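Local coordinates for protein lasso peptide isopeptidase AtxE2 (PDB 5TXE) that hydrolyses the isopeptide bond of the threaded lasso peptides astexin-2 and astexin-3, turning them into linear peptides, at residues A[432-437]-A[460-465]; A[398-403]-A[418-423]; A[268-273]-A[280-285]. The protein carries 1 engineered substitution. All blocks are in the same frame, centred on the assembly; numbering follows the deposited sequence.

Contacts 1 and 2 belong to one mixed sheet, that of the alpha/beta-hydrolase domain. Contact 1 (432-437 with 460-465) is a parallel pair in its buried core, apolar on both faces. Contact 2 (398-403 with 418-423) is the antiparallel hairpin at the edge of the same sheet, and its chemistry is mixed: buried valine and leucines and a buried, paired aspartate (D418), with R398 and K401 exposed. The two touch, V464 O lying 2.8 Å from V420 N in a probable backbone hydrogen bond. Contact 3 (268-273 with 280-285) is a hairpin in a separate four-stranded sheet, consistent with a beta-propeller blade, its centre about 40 Å from that of contact 1. Partly buried, it carries serines, threonines and an arginine.

Contact 1 (A[432-437]-A[460-465]); sequences PLVIVQ and AGFAVL
Four backbone hydrogen bonds join the two segments, and they alternate in direction. A463 N donates to P432 O, and A463 O takes the N-H of V434 at 2.9 Å. L465 N then donates to V434 O, and V436 N to L465 O at 2.9 Å. The last bond is the straightest, 168° at the hydrogen. V434, A463 and L465 thus each use both N-H and C=O in this pairing. On the face of L433, A463, I435 and L465, the L433 side chain folds toward the other strand. Its CG is anti to the backbone N, and chi2 of 62° turns CD1 over the A463 carbonyl. There CD1 lies 3.8 Å from A463 CB and close to L465 CB. I435 and L465 run side by side and point the same way, so I435 CG1 only brushes L465 CD2.

This is the parallel strand pair of a beta-alpha-beta unit, strand 431-436, helix 454-459 and strand 463-467, in the alpha/beta-hydrolase sheet. G461 follows the helix with positive phi (105°), in a Schellman motif. The chain then turns into F462, whose CG lies anti to the carbonyl carbon. The ring crosses P432 at about a right angle, with P432 CG 3.6 Å from F462 CD1. V434 CG2 makes an off-centre CH-pi contact, 4.1 Å from the centroid of the F462 ring. V436 CG2 meets V464 CG1 at 4.0 Å on the V434 and V464 face.

Further out, L457 of helix 454-459 packs on V434, F462 and V464. F657 and M662 of helix 643-662 also reach F462. L433 and I435 bond through their backbones to strand 521-525 or the residue just before it, and T524 OG1 bonds to I435 O. Just after segment 432-437 comes Y438, which stabilises the alkoxide intermediate.

Contact 2 (A[398-403]-A[418-423]); sequences RLPKVE and DLVLPP
The beta hairpin of strands 401-408 and 414-421 forms the edge of the alpha/beta-hydrolase sheet, and this contact is the end of it remote from the turn. K401 with L421 and E403 with L419 are hydrogen-bonded pairs. L421 N to K401 O is the shortest bond, 2.8 Å, while K401 N to L421 O is longer at 3.2 Å. V402 and V420 form the non-hydrogen-bonded pair between them. Before the strand, P400 CB presses on V420 CG1 at 3.5 Å and comes within 3.2 Å of L421 O. Ahead of P400, R398 bends at chi2 and chi3, which brings one face of its guanidinium against P423, past strand 414-421. P423 CB sits 3.9 Å above the centre of that face. E403 is extended beyond CG and runs alongside L419, with OE1 4.0 Å from L419 CD2. Its OE2 forms a salt bridge to R513. On the other face, D418 OD1 forms a salt bridge with R404 NE, and OD2 a hydrogen bond with S440 OG. P400 packs on L455 and A458, V420 on I454 and A458, of helix 454-459, and strand 463-467 flanks strand 414-421 on the side away from strand 401-408.

Contact 3 (A[268-273]-A[280-285]); sequences FSVSRT and APTTLV
R272 follows S271 and lies beside the other half of the hairpin. CB lies 4.0 Å from P281 O, and CG comes within 4.0 Å of A280 O and 4.1 Å of T282 CG2. CD stays near A280 O. The chain bends at chi3 (136°), and NE gives A280 O a weak hydrogen bond of 3.0 Å, with only 127° at the hydrogen. Beyond it, T282 CG2 lies 3.7 Å above one face of the guanidinium, offset toward the rim and nearest CZ and NH1. The other terminal nitrogen, NH2, has a weak hydrogen bond to I278 O in the connecting loop.

Behind this, S269 with V285 and S271 with T283 are the hydrogen-bonded pairs of an antiparallel hairpin. V285 N to S269 O is nearly straight at 174°, although the donor lies above the carbonyl plane. V270 CG1 presses tightly on T282 CB at 3.5 Å. On the serine face, S269 OG meets V285 CG2 at 3.2 Å.

The two strands are the middle pair of a four-stranded antiparallel sheet, between strands 261-263 and 294-295, consistent with a blade of the beta-propeller of this peptidase family. From what is probably the neighbouring blade, M307 of strand 304-310 packs on F268, V270 and L284, and M334 of strand 328-335 on F268 and L284.

Contact 1 (A[432-437]-A[460-465])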
loop_
_atom_site.group_PDB
_atom_site.type_symbol
_atom_site.label_atom_id
_atom_site.label_comp_id
_atom_site.label_asym_id
_atom_site.label_seq_id
_atom_site.Cartn_x
_atom_site.Cartn_y
_atom_site.Cartn_z
ATOM N N PRO A 432 24.565 -12.193 -8.214
ATOM C CA PRO A 432 23.648 -11.349 -8.990
ATOM C C PRO A 432 22.677 -10.660 -8.033
ATOM O O PRO A 432 22.402 -11.140 -6.935
ATOM C CB PRO A 432 22.953 -12.344 -9.901
ATOM C CG PRO A 432 22.907 -13.613 -9.095
ATOM C CD PRO A 432 24.241 -13.626 -8.330
ATOM N N LEU A 433 22.240 -9.487 -8.413
ATOM C CA LEU A 433 21.399 -8.675 -7.597
ATOM C C LEU A 433 20.050 -8.433 -8.255
ATOM O O LEU A 433 19.966 -8.142 -9.469
ATOM C CB LEU A 433 22.086 -7.334 -7.436
ATOM C CG LEU A 433 21.334 -6.261 -6.624
ATOM C CD1 LEU A 433 21.085 -6.630 -5.194
ATOM C CD2 LEU A 433 22.067 -4.936 -6.677
ATOM N N VAL A 434 19.003 -8.458 -7.445
ATOM C CA VAL A 434 17.675 -8.041 -7.904
ATOM C C VAL A 434 17.177 -6.930 -6.993
ATOM O O VAL A 434 17.222 -7.046 -5.761
ATOM C CB VAL A 434 16.683 -9.217 -7.873
ATOM C CG1 VAL A 434 15.276 -8.722 -8.170
ATOM C CG2 VAL A 434 17.129 -10.283 -8.859
ATOM N N ILE A 435 16.686 -5.863 -7.600
ATOM C CA ILE A 435 16.175 -4.702 -6.867
ATOM C C ILE A 435 14.641 -4.734 -6.860
ATOM O O ILE A 435 14.016 -4.848 -7.931
ATOM C CB ILE A 435 16.672 -3.412 -7.496
ATOM C CG1 ILE A 435 18.207 -3.384 -7.497
ATOM C CG2 ILE A 435 16.143 -2.249 -6.735
ATOM C CD1 ILE A 435 18.785 -2.289 -8.366
ATOM N N VAL A 436 14.072 -4.678 -5.648
ATOM C CA VAL A 436 12.650 -4.629 -5.397
ATOM C C VAL A 436 12.343 -3.247 -4.788
ATOM O O VAL A 436 13.063 -2.811 -3.890
ATOM C CB VAL A 436 12.225 -5.730 -4.476
ATOM C CG1 VAL A 436 10.760 -5.666 -4.135
ATOM C CG2 VAL A 436 12.546 -7.047 -5.074
ATOM N N GLN A 437 11.290 -2.574 -5.270
ATOM C CA GLN A 437 10.928 -1.250 -4.836
ATOM C C GLN A 437 9.482 -1.188 -4.261
ATOM O O GLN A 437 8.701 -2.103 -4.472
ATOM C CB GLN A 437 10.990 -0.303 -6.034
ATOM C CG GLN A 437 12.189 -0.432 -6.925
ATOM C CD GLN A 437 12.142 0.607 -8.026
ATOM O OE1 GLN A 437 12.287 1.812 -7.770
ATOM N NE2 GLN A 437 11.896 0.165 -9.247
ATOM N N ALA A 460 16.711 -18.275 -3.725
ATOM C CA ALA A 460 17.184 -18.776 -5.006
ATOM C C ALA A 460 18.586 -18.369 -5.358
ATOM O O ALA A 460 19.008 -18.637 -6.488
ATOM C CB ALA A 460 16.260 -18.286 -6.107
ATOM N N GLY A 461 19.296 -17.657 -4.476
ATOM C CA GLY A 461 20.697 -17.336 -4.733
ATOM C C GLY A 461 20.992 -15.910 -5.145
ATOM O O GLY A 461 22.102 -15.599 -5.526
ATOM N N PHE A 462 19.999 -15.026 -5.091
ATOM C CA PHE A 462 20.216 -13.621 -5.403
ATOM C C PHE A 462 20.456 -12.810 -4.146
ATOM O O PHE A 462 19.920 -13.130 -3.085
ATOM C CB PHE A 462 18.991 -13.033 -6.099
ATOM C CG PHE A 462 18.730 -13.620 -7.433
ATOM C CD1 PHE A 462 19.385 -13.136 -8.536
ATOM C CD2 PHE A 462 17.836 -14.654 -7.571
ATOM C CE1 PHE A 462 19.153 -13.689 -9.772
ATOM C CE2 PHE A 462 17.580 -15.220 -8.805
ATOM C CZ PHE A 462 18.227 -14.742 -9.900
ATOM N N ALA A 463 21.276 -11.764 -4.276
ATOM C CA ALA A 463 21.225 -10.650 -3.345
ATOM C C ALA A 463 20.019 -9.855 -3.766
ATOM O O ALA A 463 19.775 -9.698 -4.979
ATOM C CB ALA A 463 22.452 -9.758 -3.464
ATOM N N VAL A 464 19.272 -9.381 -2.785
ATOM C CA VAL A 464 18.088 -8.590 -3.056
ATOM C C VAL A 464 18.214 -7.263 -2.308
ATOM O O VAL A 464 18.519 -7.233 -1.118
ATOM C CB VAL A 464 16.797 -9.285 -2.589
ATOM C CG1 VAL A 464 15.592 -8.450 -2.981
ATOM C CG2 VAL A 464 16.691 -10.646 -3.189
ATOM N N LEU A 465 18.040 -6.193 -3.042
ATOM C CA LEU A 465 17.980 -4.892 -2.478
ATOM C C LEU A 465 16.528 -4.500 -2.416
ATOM O O LEU A 465 15.897 -4.256 -3.437
ATOM C CB LEU A 465 18.772 -3.913 -3.322
ATOM C CG LEU A 465 18.757 -2.464 -2.862
ATOM C CD1 LEU A 465 19.424 -2.273 -1.534
ATOM C CD2 LEU A 465 19.471 -1.628 -3.916
#

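Contact 2 (A[398-403]-A[418-423])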
loop_
_atom_site.group_PDB
_atom_site.type_symbol
_atom_site.label_atom_id
_atom_site.label_comp_id
_atom_site.label_asym_id
_atom_site.label_seq_id
_atom_site.Cartn_x
_atom_site.Cartn_y
_atom_site.Cartn_z
ATOM N N ARG A 398 14.495 -21.579 7.100
ATOM C CA ARG A 398 15.841 -21.026 7.020
ATOM C C ARG A 398 15.733 -19.669 6.360
ATOM O O ARG A 398 15.630 -19.555 5.135
ATOM C CB ARG A 398 16.805 -21.949 6.251
ATOM C CG ARG A 398 18.286 -21.723 6.602
ATOM C CD ARG A 398 19.114 -23.020 6.472
ATOM N NE ARG A 398 20.213 -23.101 5.473
ATOM C CZ ARG A 398 21.375 -22.447 5.568
ATOM N NH1 ARG A 398 21.574 -21.564 6.552
ATOM N NH2 ARG A 398 22.321 -22.640 4.653
ATOM N N LEU A 399 15.779 -18.647 7.190
ATOM C CA LEU A 399 15.596 -17.309 6.765
ATOM C C LEU A 399 16.869 -16.704 6.185
ATOM O O LEU A 399 17.935 -16.934 6.665
ATOM C CB LEU A 399 15.116 -16.455 7.908
ATOM C CG LEU A 399 13.759 -16.812 8.464
ATOM C CD1 LEU A 399 13.446 -15.856 9.601
ATOM C CD2 LEU A 399 12.659 -16.704 7.443
ATOM N N PRO A 400 16.735 -15.923 5.106
ATOM C CA PRO A 400 17.804 -15.079 4.609
ATOM C C PRO A 400 18.287 -14.145 5.684
ATOM O O PRO A 400 17.572 -13.881 6.676
ATOM C CB PRO A 400 17.117 -14.233 3.528
ATOM C CG PRO A 400 16.012 -15.080 3.045
ATOM C CD PRO A 400 15.529 -15.832 4.264
ATOM N N LYS A 401 19.489 -13.642 5.474
ATOM C CA LYS A 401 20.090 -12.679 6.369
ATOM C C LYS A 401 19.690 -11.279 5.854
ATOM O O LYS A 401 19.784 -11.016 4.660
ATOM C CB LYS A 401 21.614 -12.901 6.365
ATOM C CG LYS A 401 22.427 -11.945 7.250
ATOM C CD LYS A 401 23.952 -12.016 6.974
ATOM C CE LYS A 401 24.667 -10.651 6.980
ATOM N NZ LYS A 401 24.921 -10.126 8.349
ATOM N N VAL A 402 19.257 -10.393 6.753
ATOM C CA VAL A 402 18.913 -9.022 6.430
ATOM C C VAL A 402 19.833 -8.001 7.104
ATOM O O VAL A 402 20.113 -8.099 8.282
ATOM C CB VAL A 402 17.492 -8.703 6.907
ATOM C CG1 VAL A 402 17.056 -7.341 6.372
ATOM C CG2 VAL A 402 16.558 -9.758 6.395
ATOM N N GLU A 403 20.221 -6.969 6.384
ATOM C CA GLU A 403 21.046 -5.948 6.943
ATOM C C GLU A 403 20.564 -4.597 6.406
ATOM O O GLU A 403 20.441 -4.417 5.206
ATOM C CB GLU A 403 22.483 -6.250 6.524
ATOM C CG GLU A 403 23.318 -5.024 6.307
ATOM C CD GLU A 403 24.751 -5.321 5.832
ATOM O OE1 GLU A 403 25.092 -6.521 5.489
ATOM O OE2 GLU A 403 25.512 -4.305 5.784
ATOM N N ASP A 418 17.162 -2.110 2.501
ATOM C CA ASP A 418 17.502 -3.383 3.122
ATOM C C ASP A 418 18.175 -4.304 2.131
ATOM O O ASP A 418 17.743 -4.403 1.007
ATOM C CB ASP A 418 16.267 -4.028 3.752
ATOM C CG ASP A 418 15.791 -3.277 5.043
ATOM O OD1 ASP A 418 16.628 -3.091 5.984
ATOM O OD2 ASP A 418 14.603 -2.846 5.120
ATOM N N LEU A 419 19.293 -4.910 2.543
ATOM C CA LEU A 419 20.003 -5.885 1.797
ATOM C C LEU A 419 19.592 -7.241 2.339
ATOM O O LEU A 419 19.622 -7.476 3.537
ATOM C CB LEU A 419 21.486 -5.660 1.925
ATOM C CG LEU A 419 22.350 -6.760 1.324
ATOM C CD1 LEU A 419 22.163 -6.825 -0.178
ATOM C CD2 LEU A 419 23.839 -6.579 1.657
ATOM N N VAL A 420 19.210 -8.145 1.443
ATOM C CA VAL A 420 18.830 -9.483 1.841
ATOM C C VAL A 420 19.746 -10.447 1.173
ATOM O O VAL A 420 19.954 -10.352 -0.038
ATOM C CB VAL A 420 17.408 -9.765 1.400
ATOM C CG1 VAL A 420 16.897 -11.080 1.964
ATOM C CG2 VAL A 420 16.492 -8.602 1.801
ATOM N N LEU A 421 20.337 -11.378 1.919
ATOM C CA LEU A 421 21.292 -12.323 1.318
ATOM C C LEU A 421 20.811 -13.733 1.455
ATOM O O LEU A 421 20.109 -14.062 2.389
ATOM C CB LEU A 421 22.654 -12.207 1.986
ATOM C CG LEU A 421 23.274 -10.814 1.789
ATOM C CD1 LEU A 421 24.464 -10.553 2.736
ATOM C CD2 LEU A 421 23.723 -10.635 0.366
ATOM N N PRO A 422 21.224 -14.602 0.551
ATOM C CA PRO A 422 20.802 -15.984 0.668
ATOM C C PRO A 422 21.213 -16.586 1.987
ATOM O O PRO A 422 22.254 -16.219 2.502
ATOM C CB PRO A 422 21.562 -16.683 -0.438
ATOM C CG PRO A 422 21.980 -15.609 -1.373
ATOM C CD PRO A 422 22.139 -14.366 -0.573
ATOM N N PRO A 423 20.396 -17.495 2.546
ATOM C CA PRO A 423 20.755 -18.177 3.814
ATOM C C PRO A 423 22.210 -18.750 3.938
ATOM O O PRO A 423 22.817 -18.616 4.998
ATOM C CB PRO A 423 19.703 -19.297 3.915
ATOM C CG PRO A 423 18.585 -18.899 2.996
ATOM C CD PRO A 423 19.221 -18.105 1.901
#

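Contact 3 (A[268-273]-A[280-285])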
loop_
_atom_site.group_PDB
_atom_site.type_symbol
_atom_site.label_atom_id
_atom_site.label_comp_id
_atom_site.label_asym_id
_atom_site.label_seq_id
_atom_site.Cartn_x
_atom_site.Cartn_y
_atom_site.Cartn_z
ATOM N N PHE A 268 -4.210 18.874 23.043
ATOM C CA PHE A 268 -2.989 18.692 22.288
ATOM C C PHE A 268 -3.289 18.572 20.821
ATOM O O PHE A 268 -4.267 17.952 20.432
ATOM C CB PHE A 268 -2.283 17.494 22.778
ATOM C CG PHE A 268 -1.807 17.626 24.176
ATOM C CD1 PHE A 268 -0.668 18.359 24.463
ATOM C CD2 PHE A 268 -2.474 17.040 25.188
ATOM C CE1 PHE A 268 -0.187 18.478 25.759
ATOM C CE2 PHE A 268 -2.025 17.166 26.483
ATOM C CZ PHE A 268 -0.875 17.886 26.771
ATOM N N SER A 269 -2.497 19.257 20.007
ATOM C CA SER A 269 -2.624 19.151 18.590
ATOM C C SER A 269 -1.244 19.402 17.970
ATOM O O SER A 269 -0.250 19.413 18.677
ATOM C CB SER A 269 -3.658 20.123 18.092
ATOM O OG SER A 269 -3.205 21.433 18.294
ATOM N N VAL A 270 -1.192 19.542 16.657
ATOM C CA VAL A 270 0.044 19.628 15.952
ATOM C C VAL A 270 -0.118 20.720 14.934
ATOM O O VAL A 270 -1.170 20.839 14.328
ATOM C CB VAL A 270 0.223 18.237 15.350
ATOM C CG1 VAL A 270 0.568 18.251 13.892
ATOM C CG2 VAL A 270 1.142 17.425 16.225
ATOM N N SER A 271 0.880 21.566 14.741
ATOM C CA SER A 271 0.758 22.537 13.638
ATOM C C SER A 271 2.124 22.992 13.171
ATOM O O SER A 271 3.109 22.749 13.829
ATOM C CB SER A 271 -0.061 23.757 14.094
ATOM O OG SER A 271 0.646 24.475 15.097
ATOM N N ARG A 272 2.156 23.724 12.067
ATOM C CA ARG A 272 3.399 24.295 11.528
ATOM C C ARG A 272 3.515 25.798 11.851
ATOM O O ARG A 272 2.498 26.471 11.993
ATOM C CB ARG A 272 3.403 24.123 10.027
ATOM C CG ARG A 272 2.830 22.813 9.559
ATOM C CD ARG A 272 2.653 22.806 8.052
ATOM N NE ARG A 272 3.120 21.514 7.528
ATOM C CZ ARG A 272 2.429 20.364 7.552
ATOM N NH1 ARG A 272 1.194 20.306 8.049
ATOM N NH2 ARG A 272 2.990 19.254 7.079
ATOM N N THR A 273 4.737 26.327 11.958
ATOM C CA THR A 273 4.938 27.796 12.069
ATOM C C THR A 273 4.442 28.514 10.823
ATOM O O THR A 273 4.066 29.668 10.894
ATOM C CB THR A 273 6.410 28.191 12.279
ATOM O OG1 THR A 273 6.998 27.325 13.248
ATOM C CG2 THR A 273 6.526 29.648 12.781
ATOM N N ALA A 280 7.142 22.137 5.901
ATOM C CA ALA A 280 7.556 22.573 7.216
ATOM C C ALA A 280 7.138 21.502 8.208
ATOM O O ALA A 280 6.031 20.953 8.161
ATOM C CB ALA A 280 6.928 23.910 7.589
ATOM N N PRO A 281 8.035 21.199 9.118
ATOM C CA PRO A 281 7.742 20.230 10.165
ATOM C C PRO A 281 6.613 20.696 11.093
ATOM O O PRO A 281 6.431 21.892 11.310
ATOM C CB PRO A 281 9.074 20.110 10.912
ATOM C CG PRO A 281 9.745 21.415 10.681
ATOM C CD PRO A 281 9.299 21.924 9.338
ATOM N N THR A 282 5.827 19.751 11.590
ATOM C CA THR A 282 4.789 20.063 12.540
ATOM C C THR A 282 5.401 19.910 13.885
ATOM O O THR A 282 6.407 19.187 14.042
ATOM C CB THR A 282 3.591 19.095 12.443
ATOM O OG1 THR A 282 3.964 17.796 12.935
ATOM C CG2 THR A 282 3.123 19.000 11.028
ATOM N N THR A 283 4.774 20.588 14.844
ATOM C CA THR A 283 5.202 20.613 16.217
ATOM C C THR A 283 3.956 20.406 17.086
ATOM O O THR A 283 2.921 21.000 16.818
ATOM C CB THR A 283 5.821 21.996 16.595
ATOM O OG1 THR A 283 6.952 22.283 15.759
ATOM C CG2 THR A 283 6.289 21.983 18.001
ATOM N N LEU A 284 4.104 19.618 18.141
ATOM C CA LEU A 284 3.119 19.504 19.179
ATOM C C LEU A 284 2.810 20.842 19.874
ATOM O O LEU A 284 3.738 21.548 20.302
ATOM C CB LEU A 284 3.653 18.608 20.247
ATOM C CG LEU A 284 2.658 18.288 21.351
ATOM C CD1 LEU A 284 1.489 17.500 20.805
ATOM C CD2 LEU A 284 3.368 17.485 22.411
ATOM N N VAL A 285 1.524 21.159 19.993
ATOM C CA VAL A 285 1.058 22.359 20.727
ATOM C C VAL A 285 0.017 21.985 21.795
ATOM O O VAL A 285 -0.742 21.019 21.647
ATOM C CB VAL A 285 0.515 23.505 19.846
ATOM C CG1 VAL A 285 1.328 23.683 18.571
ATOM C CG2 VAL A 285 -0.931 23.292 19.501
#